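Local coordinates for lactaldehyde dehydrogenase (Methanocaldococcus jannaschii, PDB 3PQA), which oxidises lactaldehyde to lactate, preferring NAD over NADP as cofactor, in the biosynthesis of coenzyme F420, at residues L123-R128 and K458-S463; G221-G226 and L240-V245. All blocks are in the same frame, centred on the assembly; numbering follows the deposited sequence.

Both contacts are buried and reach the same mixed sheet, yet their nearest atoms are about 17 Å apart, and contact 2 is nested in the chain loop that contact 1 closes. Contact 2 lies inside the subunit, in a beta-alpha-beta unit. The centre of contact 1, in a projecting arm covered by other subunits, lies about 35 Å from the centre of the chain. Contact 1 joins two long strands by a regular backbone ladder flanked by branched and aromatic side chains. Contact 2 brings the turn 221-226, which begins and ends with glycine and leads into a helix, against a strand end through two hydrogen bonds from main-chain N-H groups, one of them weak, and two leucines, at probable cofactor and catalytic residues.

Contact 1 of 2, residues L123-R128 and K458-S463; sequences LIFTRR and KTIIIS
Phe-125 and Ile-460 form the apolar centre. The CB of Ile-460 lies over one face of the Phe-125 ring, 4.1 Å from its centroid and 22° off the normal, a CH-pi contact, while Ile-460 CD1 reaches Phe-125 CE2 at 3.7 Å. Phenylalanine suits this place because its broad apolar face accepts the isoleucine; its CG, between the backbone N and the carbonyl carbon (chi1 67°), brings the ring toward the partner strand. At the ring's edge, Ile-462 CD1 approaches Phe-125 CE1 close to the ring plane, and the same methyl packs alongside Leu-123 CD2 at 4.0 Å. On the other face of the sheet Ile-124 divides its branches: CG1 runs beside Ile-461, and CG2 meets the methyl of Thr-459 (CG2 to CG2 3.8 Å). Beta-branched residues fit such extended strands well.

The two strands form an antiparallel ladder with three hydrogen-bonded pairs. At its centre, Ile-460 N donates to Phe-125 O (2.9 Å) almost straight, at 176°; the last pair closes with Lys-458 N to Arg-127 O at 2.7 Å. This ladder belongs to the projecting oligomerisation arm of the aldehyde dehydrogenase fold. Residues 459-462 also pair in parallel with a strand of the second subunit, so the sheet continues across the interface, and Phe-125 packs on Leu-123 of the third subunit.

Toward the polar edge, Thr-459 suits its place because its OG1 can bond to Pro-433 O of the second subunit. The CB atoms of Arg-127 and Lys-458 lie side by side, and the extended Arg-127 chain brings its CD to 4.2 Å from Ile-460 CD1. Glu-129 forms salt bridges to both Arg-127 NE and Lys-458 NZ, probably offsetting their like charges, and Lys-458 NZ also donates to Leu-414 O of the second subunit.

Contact 2 of 2, residues G221-G226 and L240-V245; sequences GSSKVG and LELGGV
The peptide N-H of Gly-221 points at the carbonyl of Glu-241 (N to O 3.0 Å), nearly in line with the C=O bond. The next carbonyl, Gly-221 O, accepts a CA-H...O contact from Leu-242 (CA to O 3.2 Å). Beyond it, Gly-243 N makes a weak hydrogen bond to Ser-223 OG at 3.3 Å, a place for a short hydroxyl side chain that also makes a weak bond to Lys-439 O.

Leu-242 packs between these polar links. With CG anti to its own carbonyl carbon (chi1 -46°), its branched end lies against the first turn: CD1 is 3.9 Å from Ser-223 CA, and CD2 comes to 3.8 Å from Gly-226 CA, a closeness made possible because Gly-226 has no CB. Leu-240 CD1 touches Gly-226 O.

Residues 221-226 probably bind NAD and show the GxxxxG pattern. Ser-222 is the N-cap, its OG accepting a weak bond from Val-225 N. The CB of Glu-241, probably an active-site residue, leaves its CA away from this turn; Gly-243 lies close to Cys-275, the other such residue.

Within the beta-alpha-beta unit, a two-residue turn, Gly-221 and Ser-222, leads from strand 216-220 into helix 223-232. Phe-219 of that strand also packs on Leu-240 and Leu-242, while strand 441-442 pairs antiparallel with strand 237-241.

Contact 1 of 2, residues L123-R128 and K458-S463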
loop_
_atom_site.group_PDB
_atom_site.type_symbol
_atom_site.label_atom_id
_atom_site.label_comp_id
_atom_site.label_asym_id
_atom_site.label_seq_id
_atom_site.Cartn_x
_atom_site.Cartn_y
_atom_site.Cartn_z
ATOM N N LEU B 123 14.243 -13.756 3.515
ATOM C CA LEU B 123 13.856 -12.359 3.317
ATOM C C LEU B 123 13.510 -12.185 1.845
ATOM O O LEU B 123 14.363 -12.362 0.982
ATOM C CB LEU B 123 14.996 -11.400 3.713
ATOM C CG LEU B 123 14.765 -9.892 3.524
ATOM C CD1 LEU B 123 13.586 -9.392 4.356
ATOM C CD2 LEU B 123 16.038 -9.116 3.847
ATOM N N ILE B 124 12.249 -11.896 1.558
ATOM C CA ILE B 124 11.803 -11.679 0.182
ATOM C C ILE B 124 11.388 -10.234 -0.018
ATOM O O ILE B 124 10.489 -9.741 0.660
ATOM C CB ILE B 124 10.647 -12.630 -0.226
ATOM C CG1 ILE B 124 11.082 -14.099 -0.066
ATOM C CG2 ILE B 124 10.181 -12.291 -1.648
ATOM C CD1 ILE B 124 10.017 -15.142 -0.380
ATOM N N PHE B 125 12.045 -9.530 -0.940
ATOM C CA PHE B 125 11.666 -8.146 -1.173
ATOM C C PHE B 125 11.742 -7.784 -2.651
ATOM O O PHE B 125 12.367 -8.494 -3.434
ATOM C CB PHE B 125 12.482 -7.175 -0.292
ATOM C CG PHE B 125 13.946 -7.117 -0.631
ATOM C CD1 PHE B 125 14.835 -8.089 -0.158
ATOM C CD2 PHE B 125 14.438 -6.077 -1.414
ATOM C CE1 PHE B 125 16.197 -8.034 -0.483
ATOM C CE2 PHE B 125 15.794 -6.012 -1.735
ATOM C CZ PHE B 125 16.673 -6.989 -1.265
ATOM N N THR B 126 11.100 -6.687 -3.015
ATOM C CA THR B 126 11.067 -6.254 -4.413
ATOM C C THR B 126 11.942 -5.027 -4.636
ATOM O O THR B 126 12.275 -4.304 -3.703
ATOM C CB THR B 126 9.632 -5.937 -4.882
ATOM O OG1 THR B 126 9.074 -4.872 -4.080
ATOM C CG2 THR B 126 8.748 -7.173 -4.769
ATOM N N ARG B 127 12.324 -4.819 -5.895
ATOM C CA ARG B 127 13.119 -3.681 -6.316
ATOM C C ARG B 127 12.614 -3.341 -7.712
ATOM O O ARG B 127 12.413 -4.246 -8.521
ATOM C CB ARG B 127 14.594 -4.081 -6.333
ATOM C CG ARG B 127 15.555 -3.116 -6.996
ATOM C CD ARG B 127 16.985 -3.656 -6.872
ATOM N NE ARG B 127 17.946 -2.881 -7.663
ATOM C CZ ARG B 127 18.544 -1.772 -7.241
ATOM N NH1 ARG B 127 18.281 -1.285 -6.028
ATOM N NH2 ARG B 127 19.398 -1.138 -8.031
ATOM N N ARG B 128 12.362 -2.063 -7.976
ATOM C CA ARG B 128 11.960 -1.624 -9.310
ATOM C C ARG B 128 13.242 -1.221 -10.054
ATOM O O ARG B 128 14.113 -0.581 -9.474
ATOM C CB ARG B 128 10.964 -0.446 -9.245
ATOM C CG ARG B 128 9.594 -0.688 -8.564
ATOM C CD ARG B 128 8.816 -1.837 -9.161
ATOM N NE ARG B 128 7.408 -1.960 -8.738
ATOM C CZ ARG B 128 6.927 -2.662 -7.700
ATOM N NH1 ARG B 128 7.714 -3.299 -6.827
ATOM N NH2 ARG B 128 5.609 -2.711 -7.519
ATOM N N LYS B 458 11.968 -6.662 -9.749
ATOM C CA LYS B 458 12.951 -7.696 -9.463
ATOM C C LYS B 458 12.610 -8.192 -8.078
ATOM O O LYS B 458 12.469 -7.390 -7.155
ATOM C CB LYS B 458 14.383 -7.148 -9.493
ATOM C CG LYS B 458 15.444 -8.153 -9.015
ATOM C CD LYS B 458 16.857 -7.572 -9.062
ATOM C CE LYS B 458 17.431 -7.548 -10.486
ATOM N NZ LYS B 458 18.769 -6.847 -10.497
ATOM N N THR B 459 12.456 -9.504 -7.950
ATOM C CA THR B 459 12.200 -10.131 -6.653
ATOM C C THR B 459 13.499 -10.736 -6.167
ATOM O O THR B 459 14.137 -11.525 -6.879
ATOM C CB THR B 459 11.127 -11.217 -6.782
ATOM O OG1 THR B 459 9.974 -10.653 -7.421
ATOM C CG2 THR B 459 10.768 -11.795 -5.391
ATOM N N ILE B 460 13.926 -10.347 -4.967
ATOM C CA ILE B 460 15.208 -10.786 -4.412
ATOM C C ILE B 460 14.877 -11.642 -3.198
ATOM O O ILE B 460 14.057 -11.242 -2.362
ATOM C CB ILE B 460 16.107 -9.580 -4.024
ATOM C CG1 ILE B 460 16.399 -8.720 -5.265
ATOM C CG2 ILE B 460 17.415 -10.057 -3.381
ATOM C CD1 ILE B 460 17.031 -7.370 -4.974
ATOM N N ILE B 461 15.479 -12.819 -3.121
ATOM C CA ILE B 461 15.182 -13.767 -2.027
ATOM C C ILE B 461 16.487 -14.077 -1.329
ATOM O O ILE B 461 17.392 -14.634 -1.946
ATOM C CB ILE B 461 14.540 -15.071 -2.570
ATOM C CG1 ILE B 461 13.251 -14.776 -3.343
ATOM C CG2 ILE B 461 14.287 -16.094 -1.470
ATOM C CD1 ILE B 461 13.465 -14.724 -4.875
ATOM N N ILE B 462 16.589 -13.738 -0.045
ATOM C CA ILE B 462 17.783 -14.085 0.732
ATOM C C ILE B 462 17.426 -15.268 1.624
ATOM O O ILE B 462 16.563 -15.143 2.497
ATOM C CB ILE B 462 18.320 -12.890 1.569
ATOM C CG1 ILE B 462 18.536 -11.661 0.667
ATOM C CG2 ILE B 462 19.585 -13.311 2.355
ATOM C CD1 ILE B 462 18.973 -10.374 1.390
ATOM N N SER B 463 18.036 -16.423 1.377
ATOM C CA SER B 463 17.682 -17.634 2.121
ATOM C C SER B 463 18.529 -17.683 3.378
ATOM O O SER B 463 19.750 -17.617 3.285
ATOM C CB SER B 463 17.922 -18.893 1.282
ATOM O OG SER B 463 17.382 -18.738 -0.022
#

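Contact 2 of 2, residues G221-G226 and L240-V245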
loop_
_atom_site.group_PDB
_atom_site.type_symbol
_atom_site.label_atom_id
_atom_site.label_comp_id
_atom_site.label_asym_id
_atom_site.label_seq_id
_atom_site.Cartn_x
_atom_site.Cartn_y
_atom_site.Cartn_z
ATOM N N GLY B 221 -2.211 9.757 -28.403
ATOM C CA GLY B 221 -2.679 10.202 -29.719
ATOM C C GLY B 221 -3.924 9.465 -30.173
ATOM O O GLY B 221 -4.706 8.980 -29.350
ATOM N N SER B 222 -4.126 9.377 -31.487
ATOM C CA SER B 222 -5.361 8.781 -32.009
ATOM C C SER B 222 -5.448 7.262 -31.795
ATOM O O SER B 222 -4.443 6.549 -31.869
ATOM C CB SER B 222 -5.529 9.094 -33.494
ATOM O OG SER B 222 -4.641 8.323 -34.263
ATOM N N SER B 223 -6.667 6.775 -31.573
ATOM C CA SER B 223 -6.897 5.345 -31.369
ATOM C C SER B 223 -6.464 4.529 -32.571
ATOM O O SER B 223 -5.987 3.417 -32.408
ATOM C CB SER B 223 -8.360 5.045 -31.029
ATOM O OG SER B 223 -8.786 5.830 -29.923
ATOM N N LYS B 224 -6.623 5.086 -33.772
ATOM C CA LYS B 224 -6.207 4.396 -34.999
ATOM C C LYS B 224 -4.705 4.122 -35.007
ATOM O O LYS B 224 -4.270 3.029 -35.380
ATOM C CB LYS B 224 -6.617 5.187 -36.253
ATOM C CG LYS B 224 -5.944 4.717 -37.548
ATOM C CD LYS B 224 -6.425 5.496 -38.776
ATOM C CE LYS B 224 -5.508 6.681 -39.114
ATOM N NZ LYS B 224 -6.002 7.410 -40.329
ATOM N N VAL B 225 -3.922 5.116 -34.598
ATOM C CA VAL B 225 -2.462 4.964 -34.537
ATOM C C VAL B 225 -2.088 4.002 -33.405
ATOM O O VAL B 225 -1.201 3.158 -33.562
ATOM C CB VAL B 225 -1.735 6.330 -34.376
ATOM C CG1 VAL B 225 -0.219 6.133 -34.199
ATOM C CG2 VAL B 225 -2.008 7.237 -35.577
ATOM N N GLY B 226 -2.791 4.118 -32.279
ATOM C CA GLY B 226 -2.586 3.220 -31.143
ATOM C C GLY B 226 -2.770 1.764 -31.524
ATOM O O GLY B 226 -1.949 0.916 -31.158
ATOM N N LEU B 240 -0.650 3.010 -23.911
ATOM C CA LEU B 240 -1.382 3.788 -24.910
ATOM C C LEU B 240 -2.433 4.651 -24.230
ATOM O O LEU B 240 -3.207 4.172 -23.383
ATOM C CB LEU B 240 -2.059 2.860 -25.929
ATOM C CG LEU B 240 -1.197 1.853 -26.701
ATOM C CD1 LEU B 240 -2.092 0.958 -27.532
ATOM C CD2 LEU B 240 -0.155 2.566 -27.568
ATOM N N GLU B 241 -2.435 5.932 -24.593
ATOM C CA GLU B 241 -3.447 6.873 -24.105
ATOM C C GLU B 241 -4.078 7.453 -25.360
ATOM O O GLU B 241 -3.460 8.254 -26.067
ATOM C CB GLU B 241 -2.819 7.976 -23.249
ATOM C CG GLU B 241 -2.276 7.510 -21.901
ATOM C CD GLU B 241 -3.354 7.284 -20.838
ATOM O OE1 GLU B 241 -4.514 7.733 -21.016
ATOM O OE2 GLU B 241 -3.020 6.672 -19.816
ATOM N N LEU B 242 -5.296 7.015 -25.656
ATOM C CA LEU B 242 -5.887 7.293 -26.946
ATOM C C LEU B 242 -7.112 8.176 -26.720
ATOM O O LEU B 242 -7.185 8.900 -25.725
ATOM C CB LEU B 242 -6.182 5.984 -27.689
ATOM C CG LEU B 242 -5.027 4.950 -27.655
ATOM C CD1 LEU B 242 -5.430 3.608 -28.231
ATOM C CD2 LEU B 242 -3.774 5.480 -28.342
ATOM N N GLY B 243 -8.051 8.150 -27.638
ATOM C CA GLY B 243 -9.180 9.041 -27.486
ATOM C C GLY B 243 -10.473 8.299 -27.263
ATOM O O GLY B 243 -10.490 7.145 -26.819
ATOM N N GLY B 244 -11.572 8.972 -27.601
ATOM C CA GLY B 244 -12.893 8.381 -27.464
ATOM C C GLY B 244 -13.982 9.369 -27.804
ATOM O O GLY B 244 -13.703 10.539 -28.058
ATOM N N VAL B 245 -15.222 8.885 -27.841
ATOM C CA VAL B 245 -16.388 9.756 -27.982
ATOM C C VAL B 245 -17.040 9.767 -26.611
ATOM O O VAL B 245 -17.865 8.901 -26.324
ATOM C CB VAL B 245 -17.390 9.201 -29.003
ATOM C CG1 VAL B 245 -18.608 10.125 -29.111
ATOM C CG2 VAL B 245 -16.713 9.040 -30.358
#